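Local structure of 433aa long hypothetical phosphoribosylglycinamide formyl transferase (Pyrococcus horikoshii, 2DWC) at residues Glu33-Ala38 / Met57-Arg62; Phe73-Val78 / Asp104-Val109; Ile86-Glu91 / Asp96-Phe101; Ile225-Pro230 / Ile266-Gly271. The protein is an ATP-grasp protein of the PurT family that binds adenosine-5'-diphosphate, with a Rossmann-like preATP-grasp domain in its N-terminal part. All coordinates share one frame; numbering follows the deposited sequence.

Contact 1: residues Glu33-Ala38 / Met57-Arg62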
# COMPACT_ATOMS: atom_id res chain seq x y z
N GLU B 33 1.16 -4.29 -7.52
CA GLU B 33 0.90 -2.99 -6.92
C GLU B 33 -0.34 -2.29 -7.53
O GLU B 33 -1.07 -1.58 -6.80
CB GLU B 33 2.17 -2.09 -6.97
CG GLU B 33 3.19 -2.53 -5.89
CD GLU B 33 2.77 -2.16 -4.44
OE1 GLU B 33 3.37 -2.74 -3.49
OE2 GLU B 33 1.87 -1.29 -4.24
N ILE B 34 -0.63 -2.52 -8.81
CA ILE B 34 -1.88 -1.95 -9.37
C ILE B 34 -3.05 -2.68 -8.66
O ILE B 34 -4.05 -2.08 -8.28
CB ILE B 34 -1.98 -2.21 -10.89
CG1 ILE B 34 -0.87 -1.43 -11.62
CG2 ILE B 34 -3.38 -1.79 -11.42
CD1 ILE B 34 -0.75 -1.84 -13.08
N ALA B 35 -2.91 -3.99 -8.45
CA ALA B 35 -3.97 -4.72 -7.79
C ALA B 35 -4.19 -4.22 -6.37
O ALA B 35 -5.33 -4.18 -5.88
CB ALA B 35 -3.65 -6.26 -7.78
N ILE B 36 -3.10 -3.91 -5.68
CA ILE B 36 -3.23 -3.41 -4.30
C ILE B 36 -3.96 -2.06 -4.28
O ILE B 36 -4.83 -1.83 -3.43
CB ILE B 36 -1.80 -3.32 -3.65
CG1 ILE B 36 -1.36 -4.72 -3.25
CG2 ILE B 36 -1.85 -2.48 -2.36
CD1 ILE B 36 0.09 -4.79 -2.83
N GLU B 37 -3.63 -1.15 -5.19
CA GLU B 37 -4.42 0.12 -5.16
C GLU B 37 -5.88 -0.12 -5.53
O GLU B 37 -6.81 0.48 -4.94
CB GLU B 37 -3.83 1.13 -6.11
CG GLU B 37 -4.59 2.48 -6.07
CD GLU B 37 -4.52 3.19 -4.69
OE1 GLU B 37 -3.57 2.95 -3.87
OE2 GLU B 37 -5.42 4.02 -4.47
N ALA B 38 -6.09 -1.03 -6.48
CA ALA B 38 -7.50 -1.34 -6.85
C ALA B 38 -8.24 -1.88 -5.62
O ALA B 38 -9.35 -1.46 -5.30
CB ALA B 38 -7.52 -2.38 -7.98
N MET B 57 -1.80 -12.23 -8.84
CA MET B 57 -2.87 -13.20 -8.63
C MET B 57 -3.11 -13.41 -7.12
O MET B 57 -4.23 -13.65 -6.70
CB MET B 57 -2.49 -14.56 -9.25
CG MET B 57 -2.56 -14.53 -10.78
SD MET B 57 -2.00 -16.13 -11.38
CE MET B 57 -1.94 -15.73 -13.18
N GLN B 58 -2.05 -13.29 -6.31
CA GLN B 58 -2.20 -13.53 -4.86
C GLN B 58 -3.07 -12.46 -4.19
O GLN B 58 -3.81 -12.74 -3.25
CB GLN B 58 -0.81 -13.59 -4.19
CG GLN B 58 -0.06 -14.90 -4.64
CD GLN B 58 1.31 -14.98 -4.03
OE1 GLN B 58 1.49 -14.65 -2.86
NE2 GLN B 58 2.30 -15.41 -4.81
N VAL B 59 -3.00 -11.24 -4.73
CA VAL B 59 -3.76 -10.11 -4.18
C VAL B 59 -5.12 -9.91 -4.89
O VAL B 59 -6.04 -9.38 -4.31
CB VAL B 59 -2.93 -8.81 -4.32
CG1 VAL B 59 -3.82 -7.56 -4.12
CG2 VAL B 59 -1.81 -8.82 -3.22
N ALA B 60 -5.23 -10.44 -6.09
CA ALA B 60 -6.44 -10.31 -6.88
C ALA B 60 -7.62 -11.11 -6.35
O ALA B 60 -7.48 -12.06 -5.57
CB ALA B 60 -6.14 -10.74 -8.33
N HIS B 61 -8.81 -10.72 -6.77
CA HIS B 61 -10.00 -11.47 -6.40
C HIS B 61 -10.05 -12.83 -7.13
O HIS B 61 -10.48 -13.83 -6.55
CB HIS B 61 -11.24 -10.67 -6.79
CG HIS B 61 -11.42 -9.43 -5.98
ND1 HIS B 61 -10.98 -8.20 -6.40
CD2 HIS B 61 -11.99 -9.24 -4.75
CE1 HIS B 61 -11.25 -7.30 -5.47
NE2 HIS B 61 -11.86 -7.90 -4.46
N ARG B 62 -9.64 -12.86 -8.40
CA ARG B 62 -9.69 -14.13 -9.16
C ARG B 62 -8.53 -14.13 -10.16
O ARG B 62 -8.03 -13.06 -10.52
CB ARG B 62 -10.97 -14.20 -10.04
CG ARG B 62 -12.24 -14.81 -9.52
CD ARG B 62 -13.26 -14.95 -10.73
NE ARG B 62 -13.65 -13.70 -11.43
CZ ARG B 62 -14.10 -12.63 -10.79
NH1 ARG B 62 -14.23 -12.64 -9.47
NH2 ARG B 62 -14.44 -11.52 -11.45
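Val59 carries this contact on its own side: its CG1 methyl meets two successive residues of helix 29-40, Ala35 and Ile36. The separations are matched, 3.9 Å from Val59 CG1 to Ala35 CB and 3.9 Å from Val59 CG1 to Ile36 CG1, so one branch touches both while the other, CG2, comes within 4.1 Å of Ile36 CG1 alone. That division follows from the valine torsion, which sets CG1 opposite the backbone N (chi1 165°) and turns it to the helix. Ile36 answers with the CG1 branch, next to its own backbone N, and the two branched side chains run across each other at roughly a right angle. The pair Ala35-Ala60 marks the closest backbone approach, CA to CA 6.2 Å, where small side chains let the chains come near. All three touching residues are buried, and the contact across is apolar packing. Ile36 also packs against Ile36 of the second subunit, which places the contact at the dimer interface. Ala38 seats helix 29-40 on strands 21-25 and 44-49, Met57 seats helix 55-59 on strand 44-49, and Glu33 and Glu37 touch helix 313-322, from much later in the chain.

Contact 2: residues Phe73-Val78 / Asp104-Val109; sequences FLWSVV and DGYFVV
Val78 and Tyr106 mark the nearest backbone approach, CA to CA 8.5 Å, between helix 71-81 and the irregular segment that follows helix 95-103. The two belong to a Rossmann-like preATP-grasp domain, and a Schellman motif with Gly105 as its C-prime residue (phi 90°) ends helix 95-103, turning the chain so that Tyr106 faces back to helix 71-81. The tyrosine ring lies flat against a methyl group. Val78 CG1 stands 3.8 Å from the centroid of the Tyr106 ring and just 8° off its normal, which meets the geometry of a CH-pi contact over the face. Val78 presents this methyl because CG1 is set opposite its backbone N (chi1 170°), while CG2 lies back beside that nitrogen. Trp75 reaches over from one turn earlier, and its six-membered ring approaches obliquely, with Trp75 CZ3 4.1 Å from Tyr106 CE1. The same end of the indole meets Asp104, whose carboxylate is turned steeply against the ring plane. Trp75 itself is positioned from outside the two segments: its NE1 is hydrogen-bonded to Glu100 OE1, and its ring packs edge-to-face with Phe101. Glu79, also on helix 71-81, touches both Asp104 and Tyr106. At the outer edge of the indole, near its plane, Asp104 OD2 comes 3.4 Å from Trp75 CH2, an approach in which the ring's slightly positive C-H rim would probably be mildly attractive to the carboxylate.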
# COMPACT_ATOMS: atom_id res chain seq x y z
N PHE B 73 -7.56 -17.79 -25.88
CA PHE B 73 -7.51 -17.83 -24.41
C PHE B 73 -7.91 -16.45 -23.87
O PHE B 73 -8.79 -16.33 -23.01
CB PHE B 73 -6.11 -18.22 -23.92
CG PHE B 73 -5.88 -17.90 -22.46
CD1 PHE B 73 -6.72 -18.42 -21.49
CD2 PHE B 73 -4.83 -17.08 -22.08
CE1 PHE B 73 -6.52 -18.11 -20.12
CE2 PHE B 73 -4.60 -16.76 -20.73
CZ PHE B 73 -5.46 -17.28 -19.73
N LEU B 74 -7.26 -15.42 -24.38
CA LEU B 74 -7.55 -14.06 -23.92
C LEU B 74 -8.99 -13.68 -24.20
O LEU B 74 -9.65 -13.04 -23.35
CB LEU B 74 -6.57 -13.04 -24.56
CG LEU B 74 -5.08 -13.28 -24.21
CD1 LEU B 74 -4.23 -12.20 -24.90
CD2 LEU B 74 -4.85 -13.24 -22.69
N TRP B 75 -9.52 -14.04 -25.37
CA TRP B 75 -10.92 -13.68 -25.63
C TRP B 75 -11.88 -14.39 -24.65
O TRP B 75 -12.91 -13.86 -24.24
CB TRP B 75 -11.30 -14.07 -27.07
CG TRP B 75 -11.40 -12.86 -27.98
CD1 TRP B 75 -10.66 -12.62 -29.11
CD2 TRP B 75 -12.31 -11.75 -27.84
NE1 TRP B 75 -11.07 -11.42 -29.69
CE2 TRP B 75 -12.07 -10.87 -28.93
CE3 TRP B 75 -13.29 -11.41 -26.90
CZ2 TRP B 75 -12.79 -9.68 -29.10
CZ3 TRP B 75 -14.02 -10.22 -27.07
CH2 TRP B 75 -13.75 -9.37 -28.17
N SER B 76 -11.55 -15.62 -24.30
CA SER B 76 -12.43 -16.35 -23.40
C SER B 76 -12.47 -15.61 -22.06
O SER B 76 -13.53 -15.40 -21.46
CB SER B 76 -11.89 -17.80 -23.20
OG SER B 76 -12.73 -18.50 -22.29
N VAL B 77 -11.32 -15.15 -21.61
CA VAL B 77 -11.30 -14.41 -20.35
C VAL B 77 -12.05 -13.08 -20.48
O VAL B 77 -12.85 -12.72 -19.62
CB VAL B 77 -9.83 -14.12 -19.94
CG1 VAL B 77 -9.84 -13.30 -18.61
CG2 VAL B 77 -9.07 -15.47 -19.72
N VAL B 78 -11.77 -12.34 -21.53
CA VAL B 78 -12.45 -11.04 -21.70
C VAL B 78 -13.97 -11.21 -21.83
O VAL B 78 -14.73 -10.46 -21.21
CB VAL B 78 -11.88 -10.27 -22.93
CG1 VAL B 78 -12.78 -9.01 -23.24
CG2 VAL B 78 -10.41 -9.84 -22.65
N ASP B 104 -14.29 -4.23 -30.31
CA ASP B 104 -15.54 -4.73 -29.75
C ASP B 104 -16.02 -3.93 -28.56
O ASP B 104 -16.93 -4.37 -27.84
CB ASP B 104 -15.34 -6.21 -29.34
CG ASP B 104 -16.65 -6.94 -29.11
OD1 ASP B 104 -17.57 -6.78 -29.94
OD2 ASP B 104 -16.76 -7.71 -28.12
N GLY B 105 -15.39 -2.80 -28.30
CA GLY B 105 -15.82 -1.94 -27.22
C GLY B 105 -15.24 -2.16 -25.82
O GLY B 105 -15.83 -1.68 -24.85
N TYR B 106 -14.13 -2.90 -25.70
CA TYR B 106 -13.52 -3.05 -24.37
C TYR B 106 -12.33 -2.13 -24.36
O TYR B 106 -11.54 -2.11 -25.32
CB TYR B 106 -13.02 -4.49 -24.15
CG TYR B 106 -14.17 -5.44 -24.04
CD1 TYR B 106 -14.56 -6.20 -25.14
CD2 TYR B 106 -14.91 -5.54 -22.87
CE1 TYR B 106 -15.67 -7.02 -25.09
CE2 TYR B 106 -16.03 -6.39 -22.80
CZ TYR B 106 -16.39 -7.11 -23.92
OH TYR B 106 -17.49 -7.93 -23.88
N PHE B 107 -12.11 -1.47 -23.21
CA PHE B 107 -11.07 -0.47 -23.10
C PHE B 107 -9.67 -1.05 -22.82
O PHE B 107 -9.38 -1.51 -21.71
CB PHE B 107 -11.47 0.54 -22.00
CG PHE B 107 -10.48 1.65 -21.81
CD1 PHE B 107 -9.92 2.30 -22.93
CD2 PHE B 107 -10.09 2.05 -20.53
CE1 PHE B 107 -8.98 3.34 -22.78
CE2 PHE B 107 -9.14 3.12 -20.37
CZ PHE B 107 -8.59 3.75 -21.52
N VAL B 108 -8.84 -1.05 -23.86
CA VAL B 108 -7.45 -1.51 -23.79
C VAL B 108 -6.57 -0.29 -23.50
O VAL B 108 -6.66 0.75 -24.19
CB VAL B 108 -7.06 -2.16 -25.11
CG1 VAL B 108 -5.60 -2.58 -25.11
CG2 VAL B 108 -7.97 -3.38 -25.36
N VAL B 109 -5.71 -0.43 -22.50
CA VAL B 109 -4.85 0.66 -22.01
C VAL B 109 -3.45 0.67 -22.59
O VAL B 109 -2.79 -0.38 -22.64
CB VAL B 109 -4.69 0.51 -20.47
CG1 VAL B 109 -3.59 1.44 -19.92
CG2 VAL B 109 -6.06 0.76 -19.80

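Contact 3: residues Ile86-Glu91 / Asp96-Phe101; sequences IIPEIE and DALFEF
Ile86 CD1 reaches Phe101 close to the root of its ring, 3.7 Å from Phe101 CD2, with Phe101 CB at 3.9 Å from the same methyl. The two side chains meet nearly at right angles. Ile86 extends CD1 this far through a fully stretched tail (chi2 177°), while its other branch falls toward Leu98, Ile86 CG2 to Leu98 CD2 being 4.5 Å. Leu98 divides its methyls between two partners: CD2 serves Ile86, and CD1 lies 4.3 Å from Pro88 CG. Ile86 and Pro88 thus look out from one side of the strand, and the intervening Ile87 points away. Around the phenyl group lies a second layer: the carbonyl O of Ala97, one helical turn earlier, lies over one face, 3.1 Å above the plane of the Phe101 ring and over its centre, and Leu74 and Val78 of helix 71-81 support the same residue by packing. Strand 86-88 and helix 96-101 run almost antiparallel (157°), their axes 11.1 Å apart, as expected for a helix returning over a Rossmann-like sheet. Strand 85-88 pairs in parallel with strand 21-25, and helix 95-103 touches helix 71-81 through Phe101 and helix 112-118 through Leu98.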
# COMPACT_ATOMS: atom_id res chain seq x y z
N ILE B 86 -8.65 -3.21 -19.60
CA ILE B 86 -7.75 -4.36 -19.89
C ILE B 86 -6.36 -3.70 -19.84
O ILE B 86 -6.05 -2.82 -20.63
CB ILE B 86 -8.05 -4.90 -21.28
CG1 ILE B 86 -9.45 -5.45 -21.27
CG2 ILE B 86 -6.98 -5.98 -21.67
CD1 ILE B 86 -9.90 -5.98 -22.65
N ILE B 87 -5.57 -4.14 -18.87
CA ILE B 87 -4.26 -3.56 -18.55
C ILE B 87 -3.11 -4.48 -18.84
O ILE B 87 -2.78 -5.37 -18.04
CB ILE B 87 -4.26 -3.18 -17.04
CG1 ILE B 87 -5.47 -2.29 -16.71
CG2 ILE B 87 -2.96 -2.47 -16.67
CD1 ILE B 87 -5.62 -1.84 -15.22
N PRO B 88 -2.50 -4.32 -20.01
CA PRO B 88 -1.35 -5.17 -20.39
C PRO B 88 -0.17 -4.76 -19.54
O PRO B 88 0.15 -3.58 -19.46
CB PRO B 88 -1.12 -4.84 -21.87
CG PRO B 88 -2.25 -4.01 -22.32
CD PRO B 88 -2.84 -3.34 -21.07
N GLU B 89 0.49 -5.72 -18.89
CA GLU B 89 1.62 -5.41 -18.03
C GLU B 89 2.94 -5.81 -18.69
O GLU B 89 4.03 -5.41 -18.25
CB GLU B 89 1.43 -6.12 -16.71
CG GLU B 89 0.14 -5.69 -16.04
CD GLU B 89 0.29 -4.33 -15.38
OE1 GLU B 89 0.61 -3.31 -16.07
OE2 GLU B 89 0.12 -4.29 -14.15
N ILE B 90 2.84 -6.57 -19.77
CA ILE B 90 4.00 -6.99 -20.53
C ILE B 90 3.77 -6.81 -22.02
O ILE B 90 2.66 -6.53 -22.46
CB ILE B 90 4.31 -8.45 -20.25
CG1 ILE B 90 3.09 -9.33 -20.55
CG2 ILE B 90 4.69 -8.58 -18.81
CD1 ILE B 90 3.43 -10.82 -20.59
N GLU B 91 4.85 -6.92 -22.79
CA GLU B 91 4.78 -6.78 -24.23
C GLU B 91 4.37 -8.10 -24.90
O GLU B 91 3.73 -8.08 -25.95
CB GLU B 91 6.14 -6.34 -24.78
CG GLU B 91 6.15 -6.17 -26.28
CD GLU B 91 7.50 -6.53 -26.89
OE1 GLU B 91 8.53 -6.00 -26.39
OE2 GLU B 91 7.51 -7.34 -27.86
N ASP B 96 -2.99 -8.93 -31.91
CA ASP B 96 -4.28 -8.93 -32.61
C ASP B 96 -5.42 -8.97 -31.58
O ASP B 96 -6.47 -8.38 -31.77
CB ASP B 96 -4.42 -10.18 -33.50
CG ASP B 96 -3.64 -10.07 -34.81
OD1 ASP B 96 -3.07 -9.00 -35.08
OD2 ASP B 96 -3.57 -11.07 -35.55
N ALA B 97 -5.24 -9.71 -30.49
CA ALA B 97 -6.30 -9.78 -29.50
C ALA B 97 -6.63 -8.40 -28.95
O ALA B 97 -7.80 -8.04 -28.82
CB ALA B 97 -5.90 -10.73 -28.32
N LEU B 98 -5.58 -7.66 -28.58
CA LEU B 98 -5.80 -6.32 -28.03
C LEU B 98 -6.59 -5.45 -29.03
O LEU B 98 -7.52 -4.73 -28.64
CB LEU B 98 -4.45 -5.67 -27.65
CG LEU B 98 -3.63 -6.39 -26.58
CD1 LEU B 98 -2.33 -5.56 -26.29
CD2 LEU B 98 -4.46 -6.57 -25.30
N PHE B 99 -6.25 -5.51 -30.31
CA PHE B 99 -6.98 -4.67 -31.27
C PHE B 99 -8.41 -5.14 -31.38
O PHE B 99 -9.31 -4.32 -31.53
CB PHE B 99 -6.34 -4.72 -32.69
CG PHE B 99 -5.06 -3.91 -32.82
CD1 PHE B 99 -3.82 -4.52 -32.87
CD2 PHE B 99 -5.13 -2.52 -32.95
CE1 PHE B 99 -2.66 -3.79 -33.04
CE2 PHE B 99 -3.96 -1.76 -33.13
CZ PHE B 99 -2.74 -2.39 -33.17
N GLU B 100 -8.63 -6.46 -31.30
CA GLU B 100 -10.01 -6.97 -31.42
C GLU B 100 -10.87 -6.57 -30.21
O GLU B 100 -12.05 -6.23 -30.36
CB GLU B 100 -9.99 -8.48 -31.56
CG GLU B 100 -9.47 -8.91 -32.93
CD GLU B 100 -9.45 -10.40 -33.14
OE1 GLU B 100 -10.10 -11.14 -32.35
OE2 GLU B 100 -8.77 -10.81 -34.11
N PHE B 101 -10.28 -6.61 -29.00
CA PHE B 101 -11.04 -6.22 -27.80
C PHE B 101 -11.53 -4.79 -27.97
O PHE B 101 -12.68 -4.45 -27.66
CB PHE B 101 -10.18 -6.27 -26.51
CG PHE B 101 -9.57 -7.64 -26.21
CD1 PHE B 101 -10.21 -8.81 -26.62
CD2 PHE B 101 -8.34 -7.73 -25.53
CE1 PHE B 101 -9.62 -10.10 -26.35
CE2 PHE B 101 -7.74 -9.01 -25.25
CZ PHE B 101 -8.40 -10.19 -25.68

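Contact 4: residues Ile225-Pro230 / Ile266-Gly271; sequences IVTTFP and ITDVLG
Thr267 and Thr227 face each other at the nearest backbone pairing of the two segments, CA to CA 8.1 Å, and the closest direct approach is a methyl against a hydroxyl oxygen: Thr227 CG2 lies 3.7 Å from Thr267 OG1. Thr267 holds OG1 between its backbone N and carbonyl carbon (chi1 63°), where the hydroxyl bonds to the carbonyl O of Ala263 one turn back and also to a bridging water, at 2.8 Å from Thr267 OG1. That water is 2.7 Å from Thr227 OG1 as well, so it joins strand to helix where the two hydroxyls do not meet directly. The elements joined are strand 225-238, part of the large mixed sheet, and helix 253-270, both within the ATP-grasp domain; two residues on from Thr227, Phe229 packs on Ala263 and Lys264 of the same helix. Asp268 accepts the water's third bond, at 2.7 Å from Asp268 OD2, while Asp268 OD2 stays 4.2 Å from Thr227 OG1. The aspartate is anchored from its other oxygen by a salt bridge from OD1 to Lys264 NZ; a long, weak ion pair joins OD2 to Arg217. The helix ends at Leu270, and Gly271, the first residue to leave helical angles, has positive phi (72°), though Gly271 N still bonds to Thr267 O at 2.8 Å.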
# COMPACT_ATOMS: atom_id res chain seq x y z
N ILE B 225 -8.88 15.50 -21.52
CA ILE B 225 -7.67 14.79 -21.19
C ILE B 225 -6.47 15.73 -21.03
O ILE B 225 -6.25 16.64 -21.85
CB ILE B 225 -7.37 13.74 -22.25
CG1 ILE B 225 -8.55 12.77 -22.31
CG2 ILE B 225 -6.02 13.04 -21.96
CD1 ILE B 225 -8.43 11.80 -23.46
N VAL B 226 -5.74 15.55 -19.93
CA VAL B 226 -4.51 16.32 -19.70
C VAL B 226 -3.36 15.36 -19.41
O VAL B 226 -3.57 14.15 -19.22
CB VAL B 226 -4.66 17.30 -18.49
CG1 VAL B 226 -5.72 18.32 -18.79
CG2 VAL B 226 -5.03 16.56 -17.23
N THR B 227 -2.13 15.88 -19.39
CA THR B 227 -0.97 15.03 -19.11
C THR B 227 -0.23 15.66 -17.92
O THR B 227 0.05 16.87 -17.91
CB THR B 227 -0.05 14.98 -20.35
OG1 THR B 227 -0.83 14.65 -21.50
CG2 THR B 227 1.08 13.94 -20.14
N THR B 228 0.10 14.83 -16.93
CA THR B 228 0.75 15.29 -15.70
C THR B 228 2.10 14.64 -15.57
O THR B 228 2.30 13.47 -15.91
CB THR B 228 -0.18 14.99 -14.49
OG1 THR B 228 -1.37 15.71 -14.71
CG2 THR B 228 0.44 15.42 -13.16
N PHE B 229 3.06 15.44 -15.09
CA PHE B 229 4.43 15.00 -15.03
C PHE B 229 5.11 14.89 -13.69
O PHE B 229 5.37 15.92 -13.02
CB PHE B 229 5.29 15.96 -15.88
CG PHE B 229 4.89 15.98 -17.33
CD1 PHE B 229 3.87 16.83 -17.77
CD2 PHE B 229 5.48 15.11 -18.22
CE1 PHE B 229 3.44 16.79 -19.10
CE2 PHE B 229 5.07 15.05 -19.56
CZ PHE B 229 4.04 15.90 -19.99
N PRO B 230 5.42 13.64 -13.27
CA PRO B 230 6.13 13.45 -11.99
C PRO B 230 7.58 13.90 -12.21
O PRO B 230 8.04 14.11 -13.35
CB PRO B 230 6.11 11.92 -11.78
CG PRO B 230 4.87 11.47 -12.53
CD PRO B 230 4.87 12.37 -13.80
N ILE B 266 5.72 12.98 -27.11
CA ILE B 266 5.57 11.54 -27.34
C ILE B 266 4.21 11.04 -26.88
O ILE B 266 3.52 10.33 -27.61
CB ILE B 266 6.67 10.75 -26.63
CG1 ILE B 266 8.00 10.98 -27.37
CG2 ILE B 266 6.32 9.23 -26.60
CD1 ILE B 266 9.25 10.59 -26.55
N THR B 267 3.81 11.39 -25.66
CA THR B 267 2.51 10.89 -25.20
C THR B 267 1.34 11.50 -25.96
O THR B 267 0.31 10.85 -26.13
CB THR B 267 2.36 11.05 -23.66
OG1 THR B 267 2.40 12.43 -23.30
CG2 THR B 267 3.50 10.28 -22.94
N ASP B 268 1.46 12.75 -26.43
CA ASP B 268 0.37 13.34 -27.24
C ASP B 268 0.18 12.48 -28.51
O ASP B 268 -0.95 12.32 -29.00
CB ASP B 268 0.73 14.77 -27.68
CG ASP B 268 0.51 15.80 -26.59
OD1 ASP B 268 0.96 16.95 -26.80
OD2 ASP B 268 -0.10 15.50 -25.52
N VAL B 269 1.28 11.96 -29.07
CA VAL B 269 1.15 11.10 -30.25
C VAL B 269 0.58 9.70 -29.90
O VAL B 269 -0.28 9.18 -30.61
CB VAL B 269 2.49 10.91 -30.95
CG1 VAL B 269 2.37 9.84 -32.05
CG2 VAL B 269 2.94 12.26 -31.58
N LEU B 270 1.06 9.09 -28.81
CA LEU B 270 0.57 7.75 -28.48
C LEU B 270 -0.90 7.78 -28.05
O LEU B 270 -1.66 6.88 -28.40
CB LEU B 270 1.48 7.08 -27.42
CG LEU B 270 2.92 6.85 -27.90
CD1 LEU B 270 3.74 6.28 -26.74
CD2 LEU B 270 2.93 5.86 -29.11
N GLY B 271 -1.28 8.82 -27.31
CA GLY B 271 -2.67 9.00 -26.89
C GLY B 271 -3.16 8.04 -25.82
O GLY B 271 -2.34 7.43 -25.13
O HOH W 1 -0.12 13.48 -23.80

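In the fold
Following the chain, contact 1 closes first, completing a loop that contains strand 44-49 and bringing helix 29-40 against helix 55-59. Contact 2 opens next, with helix 71-81, and closes at 104-109; contact 3 opens and closes wholly within that loop, its strand and helix lying between the two segments of contact 2. The two are neighbours in space too, centres about 7 Å apart, and Ile86 N to Phe107 O ties them at 2.8 Å. Contact 1 meets contact 3 where Ile34, on helix 29-40, packs on Ile87 of strand 85-88. All three belong to the preATP-grasp domain. Contact 4 closes a separate, later loop in the ATP-grasp domain, joining strand 225-238 of the mixed sheet to helix 253-270.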